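Local coordinates for protein FAD-dependent oxidoreductase (Actinomadura kijaniata, PDB 3M9V) that is a flavoprotein of the acyl-CoA dehydrogenase family that probably serves as an oxidoreductase in the biosynthesis of the sugar D-kijanose and binds dTDP, at residues A67-E72 with R132-G137; L106-T111 with A139-G144; L110-E115 with T125-I130. All coordinates share one frame; numbering follows the deposited sequence.

Contact 1: A67-E72 with R132-G137; sequences ATVPAE and RGMVAG
Val69 and Val135 each hold CG1 trans to the backbone N (chi1 173° and 177°), which leaves CG2 beside that N, and in this pose their isopropyl groups meet. On the helix side a single methyl does the work: Val135 CG2 reaches to 3.5 Å from Val69 CG1. The same Val135 CG2 lies 3.6 Å from Val69 CB, and Val69 CG2 is 3.8 Å from it, so this one methyl is set against the whole branched end of Val69, the two side chains meeting at a slant. The other methyl of the loop residue has a second neighbour one position back on the helix, where Val69 CG2 stands 4.0 Å from Met134 CB. Only the base of Met134 is involved at this distance; its thioether chain bends and packs on Gln105 and Ala139. The close contacts are all between apolar groups.

The contact joins the loop between helices 53-61 and 81-94 to the last turn of helix 121-136, within the helical N-terminal domain of the acyl-CoA dehydrogenase family. That helix ends in a Schellman motif: Gly137 takes a positive phi of 92°, and its N makes a weak hydrogen bond of 3.3 Å to Met134 O. A side chain on Gly137 would run into the carbonyl O of Ala136, which accounts for the glycine at this turn.

The loop has its own fastenings. Val69 pairs through its backbone with Gly77, while Thr68 OG1 bonds to Leu106 O of helix 96-118 and Glu72 makes a salt bridge to Arg117.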
loop_
_atom_site.group_PDB
_atom_site.type_symbol
_atom_site.label_atom_id
_atom_site.label_comp_id
_atom_site.label_asym_id
_atom_site.label_seq_id
_atom_site.Cartn_x
_atom_site.Cartn_y
_atom_site.Cartn_z
ATOM N N ALA A 67 -30.008 -16.174 -21.698
ATOM C CA ALA A 67 -30.403 -14.876 -21.146
ATOM C C ALA A 67 -29.985 -13.727 -22.053
ATOM O O ALA A 67 -30.668 -12.698 -22.115
ATOM C CB ALA A 67 -29.805 -14.640 -19.716
ATOM N N THR A 68 -28.830 -13.860 -22.699
ATOM C CA THR A 68 -28.312 -12.774 -23.529
ATOM C C THR A 68 -28.578 -12.984 -25.033
ATOM O O THR A 68 -28.011 -12.313 -25.912
ATOM C CB THR A 68 -26.797 -12.543 -23.292
ATOM O OG1 THR A 68 -26.111 -13.795 -23.434
ATOM C CG2 THR A 68 -26.532 -12.029 -21.856
ATOM N N VAL A 69 -29.444 -13.943 -25.350
ATOM C CA VAL A 69 -29.922 -14.069 -26.724
ATOM C C VAL A 69 -30.997 -13.008 -26.963
ATOM O O VAL A 69 -31.845 -12.785 -26.105
ATOM C CB VAL A 69 -30.503 -15.481 -26.969
ATOM C CG1 VAL A 69 -31.156 -15.550 -28.350
ATOM C CG2 VAL A 69 -29.380 -16.524 -26.829
ATOM N N PRO A 70 -30.970 -12.328 -28.116
ATOM C CA PRO A 70 -31.971 -11.314 -28.474
ATOM C C PRO A 70 -33.409 -11.829 -28.274
ATOM O O PRO A 70 -33.715 -12.991 -28.564
ATOM C CB PRO A 70 -31.705 -11.106 -29.954
ATOM C CG PRO A 70 -30.223 -11.288 -30.071
ATOM C CD PRO A 70 -29.902 -12.439 -29.120
ATOM N N ALA A 71 -34.303 -11.007 -27.732
ATOM C CA ALA A 71 -35.693 -11.446 -27.643
ATOM C C ALA A 71 -36.277 -11.852 -29.008
ATOM O O ALA A 71 -37.071 -12.786 -29.083
ATOM C CB ALA A 71 -36.566 -10.398 -26.949
ATOM N N GLU A 72 -35.863 -11.196 -30.085
ATOM C CA GLU A 72 -36.268 -11.612 -31.424
ATOM C C GLU A 72 -36.103 -13.116 -31.593
ATOM O O GLU A 72 -36.874 -13.699 -32.344
ATOM C CB GLU A 72 -35.429 -10.949 -32.527
ATOM C CG GLU A 72 -35.616 -9.444 -32.723
ATOM C CD GLU A 72 -34.753 -8.551 -31.822
ATOM O OE1 GLU A 72 -34.324 -7.488 -32.329
ATOM O OE2 GLU A 72 -34.505 -8.860 -30.627
ATOM N N ARG A 132 -30.399 -19.609 -31.270
ATOM C CA ARG A 132 -31.602 -20.366 -30.897
ATOM C C ARG A 132 -31.229 -21.655 -30.193
ATOM O O ARG A 132 -31.907 -22.089 -29.273
ATOM C CB ARG A 132 -32.537 -20.696 -32.064
ATOM C CG ARG A 132 -32.143 -20.096 -33.386
ATOM C CD ARG A 132 -33.216 -20.423 -34.413
ATOM N NE ARG A 132 -34.469 -19.777 -34.042
ATOM C CZ ARG A 132 -34.985 -18.760 -34.721
ATOM N NH1 ARG A 132 -36.116 -18.211 -34.312
ATOM N NH2 ARG A 132 -34.348 -18.308 -35.795
ATOM N N GLY A 133 -30.126 -22.283 -30.576
ATOM C CA GLY A 133 -29.638 -23.340 -29.697
ATOM C C GLY A 133 -29.533 -22.991 -28.217
ATOM O O GLY A 133 -29.922 -23.782 -27.339
ATOM N N MET A 134 -28.967 -21.815 -27.934
ATOM C CA MET A 134 -28.647 -21.454 -26.550
ATOM C C MET A 134 -29.948 -21.342 -25.771
ATOM O O MET A 134 -30.046 -21.746 -24.610
ATOM C CB MET A 134 -27.827 -20.158 -26.483
ATOM C CG MET A 134 -26.497 -20.230 -27.229
ATOM S SD MET A 134 -25.590 -18.674 -27.415
ATOM C CE MET A 134 -25.523 -18.135 -25.716
ATOM N N VAL A 135 -30.963 -20.771 -26.410
ATOM C CA VAL A 135 -32.235 -20.592 -25.699
ATOM C C VAL A 135 -32.856 -21.947 -25.365
ATOM O O VAL A 135 -33.393 -22.191 -24.275
ATOM C CB VAL A 135 -33.211 -19.778 -26.572
ATOM C CG1 VAL A 135 -34.569 -19.658 -25.872
ATOM C CG2 VAL A 135 -32.633 -18.389 -26.902
ATOM N N ALA A 136 -32.756 -22.845 -26.338
ATOM C CA ALA A 136 -33.456 -24.125 -26.265
ATOM C C ALA A 136 -32.835 -24.995 -25.180
ATOM O O ALA A 136 -33.431 -25.977 -24.747
ATOM C CB ALA A 136 -33.354 -24.840 -27.625
ATOM N N GLY A 137 -31.625 -24.657 -24.745
ATOM C CA GLY A 137 -30.884 -25.564 -23.880
ATOM C C GLY A 137 -29.975 -26.519 -24.632
ATOM O O GLY A 137 -29.341 -27.368 -24.007
#

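Contact 2: L106-T111 with A139-G144. With TYD (thymidine-5'-diphosphate), chain B.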
loop_
_atom_site.group_PDB
_atom_site.type_symbol
_atom_site.label_atom_id
_atom_site.label_comp_id
_atom_site.label_asym_id
_atom_site.label_seq_id
_atom_site.Cartn_x
_atom_site.Cartn_y
_atom_site.Cartn_z
ATOM N N LEU A 106 -22.826 -16.306 -21.263
ATOM C CA LEU A 106 -23.528 -15.026 -21.374
ATOM C C LEU A 106 -22.827 -14.058 -22.318
ATOM O O LEU A 106 -23.460 -13.360 -23.107
ATOM C CB LEU A 106 -23.795 -14.360 -20.021
ATOM C CG LEU A 106 -24.593 -15.252 -19.058
ATOM C CD1 LEU A 106 -25.098 -14.448 -17.880
ATOM C CD2 LEU A 106 -25.793 -15.842 -19.757
ATOM N N SER A 107 -21.510 -13.961 -22.234
ATOM C CA SER A 107 -20.911 -12.952 -23.085
ATOM C C SER A 107 -20.885 -13.436 -24.532
ATOM O O SER A 107 -20.923 -12.606 -25.437
ATOM C CB SER A 107 -19.480 -12.637 -22.660
ATOM O OG SER A 107 -18.738 -13.825 -22.790
ATOM N N ARG A 108 -20.790 -14.744 -24.764
ATOM C CA ARG A 108 -20.958 -15.263 -26.125
ATOM C C ARG A 108 -22.344 -14.935 -26.721
ATOM O O ARG A 108 -22.466 -14.655 -27.923
ATOM C CB ARG A 108 -20.567 -16.748 -26.161
ATOM C CG ARG A 108 -20.489 -17.415 -27.531
ATOM C CD ARG A 108 -19.551 -16.743 -28.526
ATOM N NE ARG A 108 -18.163 -16.963 -28.164
ATOM C CZ ARG A 108 -17.124 -16.490 -28.843
ATOM N NH1 ARG A 108 -15.893 -16.770 -28.427
ATOM N NH2 ARG A 108 -17.326 -15.761 -29.934
ATOM N N GLY A 109 -23.382 -14.893 -25.887
ATOM C CA GLY A 109 -24.701 -14.414 -26.312
ATOM C C GLY A 109 -24.633 -13.027 -26.941
ATOM O O GLY A 109 -25.239 -12.741 -27.988
ATOM N N LEU A 110 -23.864 -12.152 -26.300
ATOM C CA LEU A 110 -23.663 -10.784 -26.751
ATOM C C LEU A 110 -22.806 -10.669 -28.001
ATOM O O LEU A 110 -23.131 -9.861 -28.866
ATOM C CB LEU A 110 -23.015 -9.935 -25.648
ATOM C CG LEU A 110 -23.767 -9.849 -24.315
ATOM C CD1 LEU A 110 -22.895 -9.054 -23.301
ATOM C CD2 LEU A 110 -25.122 -9.143 -24.534
ATOM N N THR A 111 -21.724 -11.423 -28.140
ATOM C CA THR A 111 -20.951 -11.193 -29.361
ATOM C C THR A 111 -21.575 -11.926 -30.555
ATOM O O THR A 111 -21.408 -11.486 -31.695
ATOM C CB THR A 111 -19.484 -11.624 -29.179
ATOM O OG1 THR A 111 -19.467 -12.975 -28.706
ATOM C CG2 THR A 111 -18.811 -10.773 -28.126
ATOM N N ALA A 139 -27.339 -25.608 -26.861
ATOM C CA ALA A 139 -26.009 -25.148 -27.226
ATOM C C ALA A 139 -25.301 -24.527 -26.024
ATOM O O ALA A 139 -25.808 -23.562 -25.441
ATOM C CB ALA A 139 -26.068 -24.172 -28.388
ATOM N N VAL A 140 -24.146 -25.074 -25.656
ATOM C CA VAL A 140 -23.331 -24.534 -24.553
ATOM C C VAL A 140 -21.994 -24.154 -25.193
ATOM O O VAL A 140 -21.263 -25.022 -25.675
ATOM C CB VAL A 140 -23.184 -25.543 -23.385
ATOM C CG1 VAL A 140 -22.194 -25.102 -22.287
ATOM C CG2 VAL A 140 -24.559 -25.840 -22.783
ATOM N N VAL A 141 -21.723 -22.852 -25.258
ATOM C CA VAL A 141 -20.689 -22.315 -26.133
ATOM C C VAL A 141 -19.421 -21.858 -25.401
ATOM O O VAL A 141 -19.434 -20.879 -24.645
ATOM C CB VAL A 141 -21.241 -21.169 -27.033
ATOM C CG1 VAL A 141 -20.226 -20.816 -28.114
ATOM C CG2 VAL A 141 -22.522 -21.583 -27.743
ATOM N N CYS A 142 -18.327 -22.583 -25.619
ATOM C CA CYS A 142 -17.037 -22.325 -24.986
ATOM C C CYS A 142 -16.142 -21.614 -25.984
ATOM O O CYS A 142 -16.415 -21.665 -27.189
ATOM C CB CYS A 142 -16.366 -23.642 -24.607
ATOM S SG CYS A 142 -17.313 -24.514 -23.380
ATOM N N SER A 143 -15.095 -20.962 -25.486
ATOM C CA SER A 143 -14.209 -20.154 -26.336
ATOM C C SER A 143 -12.813 -20.696 -26.147
ATOM O O SER A 143 -12.353 -20.787 -25.017
ATOM C CB SER A 143 -14.211 -18.678 -25.924
ATOM O OG SER A 143 -15.483 -18.096 -26.184
ATOM N N GLY A 144 -12.159 -21.122 -27.222
ATOM C CA GLY A 144 -10.827 -21.705 -27.100
ATOM C C GLY A 144 -9.954 -20.629 -27.723
ATOM O O GLY A 144 -9.892 -20.471 -28.950
HETATM P PA TYD B . -13.302 -11.764 -29.704
HETATM O O1A TYD B . -13.201 -13.215 -30.135
HETATM O O2A TYD B . -13.094 -11.368 -28.253
HETATM O O3A TYD B . -12.348 -10.869 -30.636
HETATM P PB TYD B . -11.152 -11.627 -31.398
HETATM O O1B TYD B . -10.628 -12.606 -30.363
HETATM O O2B TYD B . -10.250 -10.431 -31.627
HETATM O O3B TYD B . -11.850 -12.211 -32.612
HETATM O "O5'" TYD B . -14.659 -11.082 -30.247
HETATM C "C5'" TYD B . -14.936 -10.891 -31.633
HETATM C "C4'" TYD B . -16.454 -10.824 -31.531
HETATM O "O4'" TYD B . -16.865 -9.619 -30.897
HETATM C "C3'" TYD B . -17.184 -10.887 -32.860
HETATM O "O3'" TYD B . -17.858 -12.143 -32.750
HETATM C "C2'" TYD B . -18.260 -9.818 -32.756
HETATM C "C1'" TYD B . -18.149 -9.200 -31.365
HETATM N N1 TYD B . -18.156 -7.733 -31.447
HETATM C C2 TYD B . -18.987 -7.015 -30.694
HETATM O O2 TYD B . -19.779 -7.604 -29.920
HETATM N N3 TYD B . -18.977 -5.667 -30.791
HETATM C C4 TYD B . -18.125 -5.031 -31.628
HETATM O O4 TYD B . -18.136 -3.783 -31.694
HETATM C C5 TYD B . -17.259 -5.767 -32.418
HETATM C C5M TYD B . -16.284 -5.157 -33.389
HETATM C C6 TYD B . -17.301 -7.149 -32.295
#
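Arg108 of helix 96-118 reaches across to strand 141-147 and meets it twice, first with its aliphatic stem and then with its guanidinium. The stem is the closely packed part. Arg108 CG sits 3.5 Å from Val141 CG1, and the two side chains cross at about a right angle, so that the methyl butts against the CG and, more loosely, the CD methylene of the arginine. Bends at chi2 and chi3 then carry the chain past the valine and along to the next residue on the same side of the strand, Ser143.

There the arginine makes a short, nearly straight hydrogen bond: NH1 donates to Ser143 OG over 2.6 Å with an N-H...O angle of 173°. The hydroxyl lies practically in the guanidinium plane. An extended final torsion (chi4 -180°) turns NH1 onto the edge that also carries NE.

Val182 of the neighbouring parallel strand 180-187 touches both Arg108 and Val141, and Gln105, one turn earlier on the helix, bonds to the backbone of Ala139 and Val141. The looser features are Arg108 NE, which remains 3.5 Å from Ser143 OG, and Leu110, which is partly exposed. Thr111, by contrast, is buried and lies against the sugar of the bound dTDP, its CB 3.5 Å from C1' of the deoxyribose.

This is a junction between the helical N-terminal domain and the beta-sheet middle domain of the acyl-CoA dehydrogenase fold. Arg108 NH1 is 4.8 Å from O1A of the alpha-phosphate, too far for a direct bond, but a buried guanidinium fixed in orientation by a serine acceptor would probably still contribute a favourable positive field beside the diphosphate.

Contact 3: L110-E115 with T125-I130. With TYD (thymidine-5'-diphosphate), chain B.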
loop_
_atom_site.group_PDB
_atom_site.type_symbol
_atom_site.label_atom_id
_atom_site.label_comp_id
_atom_site.label_asym_id
_atom_site.label_seq_id
_atom_site.Cartn_x
_atom_site.Cartn_y
_atom_site.Cartn_z
ATOM N N LEU A 110 -23.864 -12.152 -26.300
ATOM C CA LEU A 110 -23.663 -10.784 -26.751
ATOM C C LEU A 110 -22.806 -10.669 -28.001
ATOM O O LEU A 110 -23.131 -9.861 -28.866
ATOM C CB LEU A 110 -23.015 -9.935 -25.648
ATOM C CG LEU A 110 -23.767 -9.849 -24.315
ATOM C CD1 LEU A 110 -22.895 -9.054 -23.301
ATOM C CD2 LEU A 110 -25.122 -9.143 -24.534
ATOM N N THR A 111 -21.724 -11.423 -28.140
ATOM C CA THR A 111 -20.951 -11.193 -29.361
ATOM C C THR A 111 -21.575 -11.926 -30.555
ATOM O O THR A 111 -21.408 -11.486 -31.695
ATOM C CB THR A 111 -19.484 -11.624 -29.179
ATOM O OG1 THR A 111 -19.467 -12.975 -28.706
ATOM C CG2 THR A 111 -18.811 -10.773 -28.126
ATOM N N LEU A 112 -22.277 -13.038 -30.322
ATOM C CA LEU A 112 -22.982 -13.703 -31.410
ATOM C C LEU A 112 -24.147 -12.839 -31.855
ATOM O O LEU A 112 -24.408 -12.798 -33.050
ATOM C CB LEU A 112 -23.480 -15.112 -31.086
ATOM C CG LEU A 112 -22.369 -16.164 -31.128
ATOM C CD1 LEU A 112 -22.964 -17.513 -30.717
ATOM C CD2 LEU A 112 -21.615 -16.201 -32.467
ATOM N N GLY A 113 -24.828 -12.198 -30.908
ATOM C CA GLY A 113 -25.882 -11.238 -31.217
ATOM C C GLY A 113 -25.419 -10.090 -32.100
ATOM O O GLY A 113 -26.169 -9.525 -32.902
ATOM N N TYR A 114 -24.150 -9.726 -31.988
ATOM C CA TYR A 114 -23.626 -8.694 -32.860
ATOM C C TYR A 114 -23.258 -9.252 -34.235
ATOM O O TYR A 114 -23.346 -8.555 -35.250
ATOM C CB TYR A 114 -22.374 -8.133 -32.182
ATOM C CG TYR A 114 -21.666 -7.067 -32.981
ATOM C CD1 TYR A 114 -21.830 -5.719 -32.659
ATOM C CD2 TYR A 114 -20.847 -7.412 -34.053
ATOM C CE1 TYR A 114 -21.171 -4.741 -33.385
ATOM C CE2 TYR A 114 -20.190 -6.438 -34.795
ATOM C CZ TYR A 114 -20.377 -5.111 -34.457
ATOM O OH TYR A 114 -19.735 -4.132 -35.177
ATOM N N GLU A 115 -22.794 -10.494 -34.284
ATOM C CA GLU A 115 -22.554 -11.150 -35.572
ATOM C C GLU A 115 -23.868 -11.275 -36.349
ATOM O O GLU A 115 -23.952 -10.963 -37.534
ATOM C CB GLU A 115 -21.998 -12.555 -35.353
ATOM C CG GLU A 115 -20.573 -12.593 -34.825
ATOM C CD GLU A 115 -19.598 -12.150 -35.901
ATOM O OE1 GLU A 115 -18.372 -12.160 -35.674
ATOM O OE2 GLU A 115 -20.060 -11.811 -37.009
ATOM N N THR A 125 -26.223 -16.383 -40.378
ATOM C CA THR A 125 -26.923 -17.670 -40.443
ATOM C C THR A 125 -26.395 -18.572 -39.328
ATOM O O THR A 125 -27.166 -19.203 -38.594
ATOM C CB THR A 125 -26.589 -18.425 -41.761
ATOM O OG1 THR A 125 -26.858 -17.585 -42.886
ATOM C CG2 THR A 125 -27.414 -19.684 -41.895
ATOM N N LEU A 126 -25.067 -18.632 -39.230
ATOM C CA LEU A 126 -24.414 -19.481 -38.250
ATOM C C LEU A 126 -24.701 -18.984 -36.831
ATOM O O LEU A 126 -25.126 -19.758 -35.980
ATOM C CB LEU A 126 -22.916 -19.545 -38.558
ATOM C CG LEU A 126 -22.085 -20.171 -37.440
ATOM C CD1 LEU A 126 -22.466 -21.643 -37.319
ATOM C CD2 LEU A 126 -20.598 -20.040 -37.760
ATOM N N ALA A 127 -24.481 -17.692 -36.591
ATOM C CA ALA A 127 -24.816 -17.044 -35.325
ATOM C C ALA A 127 -26.254 -17.328 -34.920
ATOM O O ALA A 127 -26.524 -17.689 -33.761
ATOM C CB ALA A 127 -24.618 -15.538 -35.436
ATOM N N GLU A 128 -27.171 -17.169 -35.880
ATOM C CA GLU A 128 -28.600 -17.408 -35.610
ATOM C C GLU A 128 -28.891 -18.846 -35.163
ATOM O O GLU A 128 -29.640 -19.109 -34.209
ATOM C CB GLU A 128 -29.496 -17.057 -36.815
ATOM C CG GLU A 128 -30.962 -17.291 -36.492
ATOM C CD GLU A 128 -31.962 -16.837 -37.536
ATOM O OE1 GLU A 128 -33.059 -17.425 -37.535
ATOM O OE2 GLU A 128 -31.723 -15.894 -38.317
ATOM N N ARG A 129 -28.263 -19.795 -35.848
ATOM C CA ARG A 129 -28.464 -21.186 -35.448
ATOM C C ARG A 129 -27.976 -21.420 -34.022
ATOM O O ARG A 129 -28.681 -21.992 -33.189
ATOM C CB ARG A 129 -27.820 -22.189 -36.410
ATOM C CG ARG A 129 -28.513 -23.545 -36.265
ATOM C CD ARG A 129 -28.737 -24.315 -37.572
ATOM N NE ARG A 129 -27.484 -24.676 -38.240
ATOM C CZ ARG A 129 -27.033 -24.108 -39.354
ATOM N NH1 ARG A 129 -25.873 -24.512 -39.857
ATOM N NH2 ARG A 129 -27.731 -23.158 -39.969
ATOM N N ILE A 130 -26.766 -20.954 -33.724
ATOM C CA ILE A 130 -26.265 -21.162 -32.365
ATOM C C ILE A 130 -27.120 -20.512 -31.265
ATOM O O ILE A 130 -27.373 -21.094 -30.205
ATOM C CB ILE A 130 -24.799 -20.720 -32.274
ATOM C CG1 ILE A 130 -23.994 -21.581 -33.245
ATOM C CG2 ILE A 130 -24.313 -20.882 -30.844
ATOM C CD1 ILE A 130 -22.548 -21.159 -33.423
HETATM P PA TYD B . -13.302 -11.764 -29.704
HETATM O O1A TYD B . -13.201 -13.215 -30.135
HETATM O O2A TYD B . -13.094 -11.368 -28.253
HETATM O O3A TYD B . -12.348 -10.869 -30.636
HETATM P PB TYD B . -11.152 -11.627 -31.398
HETATM O O1B TYD B . -10.628 -12.606 -30.363
HETATM O O2B TYD B . -10.250 -10.431 -31.627
HETATM O O3B TYD B . -11.850 -12.211 -32.612
HETATM O "O5'" TYD B . -14.659 -11.082 -30.247
HETATM C "C5'" TYD B . -14.936 -10.891 -31.633
HETATM C "C4'" TYD B . -16.454 -10.824 -31.531
HETATM O "O4'" TYD B . -16.865 -9.619 -30.897
HETATM C "C3'" TYD B . -17.184 -10.887 -32.860
HETATM O "O3'" TYD B . -17.858 -12.143 -32.750
HETATM C "C2'" TYD B . -18.260 -9.818 -32.756
HETATM C "C1'" TYD B . -18.149 -9.200 -31.365
HETATM N N1 TYD B . -18.156 -7.733 -31.447
HETATM C C2 TYD B . -18.987 -7.015 -30.694
HETATM O O2 TYD B . -19.779 -7.604 -29.920
HETATM N N3 TYD B . -18.977 -5.667 -30.791
HETATM C C4 TYD B . -18.125 -5.031 -31.628
HETATM O O4 TYD B . -18.136 -3.783 -31.694
HETATM C C5 TYD B . -17.259 -5.767 -32.418
HETATM C C5M TYD B . -16.284 -5.157 -33.389
HETATM C C6 TYD B . -17.301 -7.149 -32.295
#
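Leu112 and Ala127 lead the apolar contacts, which join two successive helices, 96-118 and 121-136. The axes of the two segments approach to 8.6 Å and run in roughly opposing directions, at 140°. The small Ala127 permits this closeness: its CB rests 3.6 Å from Leu112 O, directly against the helix backbone, and touches Glu115 CB one turn on. Leu112 CD1 reaches Ile130 CG2 at 3.6 Å, the side chains crossing at about a right angle.

Flat-group contact belongs to the other side of helix 96-118. With CG trans to the backbone N (chi1 178°), the Tyr114 ring swings out from the helix and lies face-on to the thymine of dTDP, the two planes nearly parallel. N3 of the base sits over the ring near its rim, 3.4 Å from Tyr114 CD1. Replacing this tyrosine by an alanine would probably leave one face of the thymine without its aromatic cover and the base freer to shift in the pocket.

The polar contact is made by Glu115. Its CB points to the facing helix, but a bend at chi2 (-71°) carries the carboxylate back to the nucleotide, where Glu115 OE1 accepts a 3.0 Å hydrogen bond from O3' of dTDP. The same oxygen makes a salt bridge with Arg242.

Base and sugar are thus contacted by adjacent residues of one helix, the base by a ring face and the sugar by a carboxylate. With OE1 shared between O3' and Arg242, the arginine probably stabilises the carboxylate as an anion suited to accepting from the deoxyribose 3'-hydroxyl.

The three contacts form a compact cluster, their centres 10 to 11 Å apart. Helix 96-118 serves contacts 2 and 3, which share Leu110 and Thr111, and helix 121-136 serves contacts 1 and 3. Along the chain contact 3 is nested within the loop closed by contact 1, whereas contacts 1 and 2 interleave. They also touch directly: Gly133 O is 3.2 Å from Ala139 N, a probable hydrogen bond, and Ile130 CG2 is 3.6 Å from Val141 CG2. Contacts 1 and 3 lie inside the helical N-terminal domain; contact 2 ties it to the sheet. Both contacts 2 and 3 border the dTDP, so the helix lining the nucleotide is packed against loop, helix and strand together.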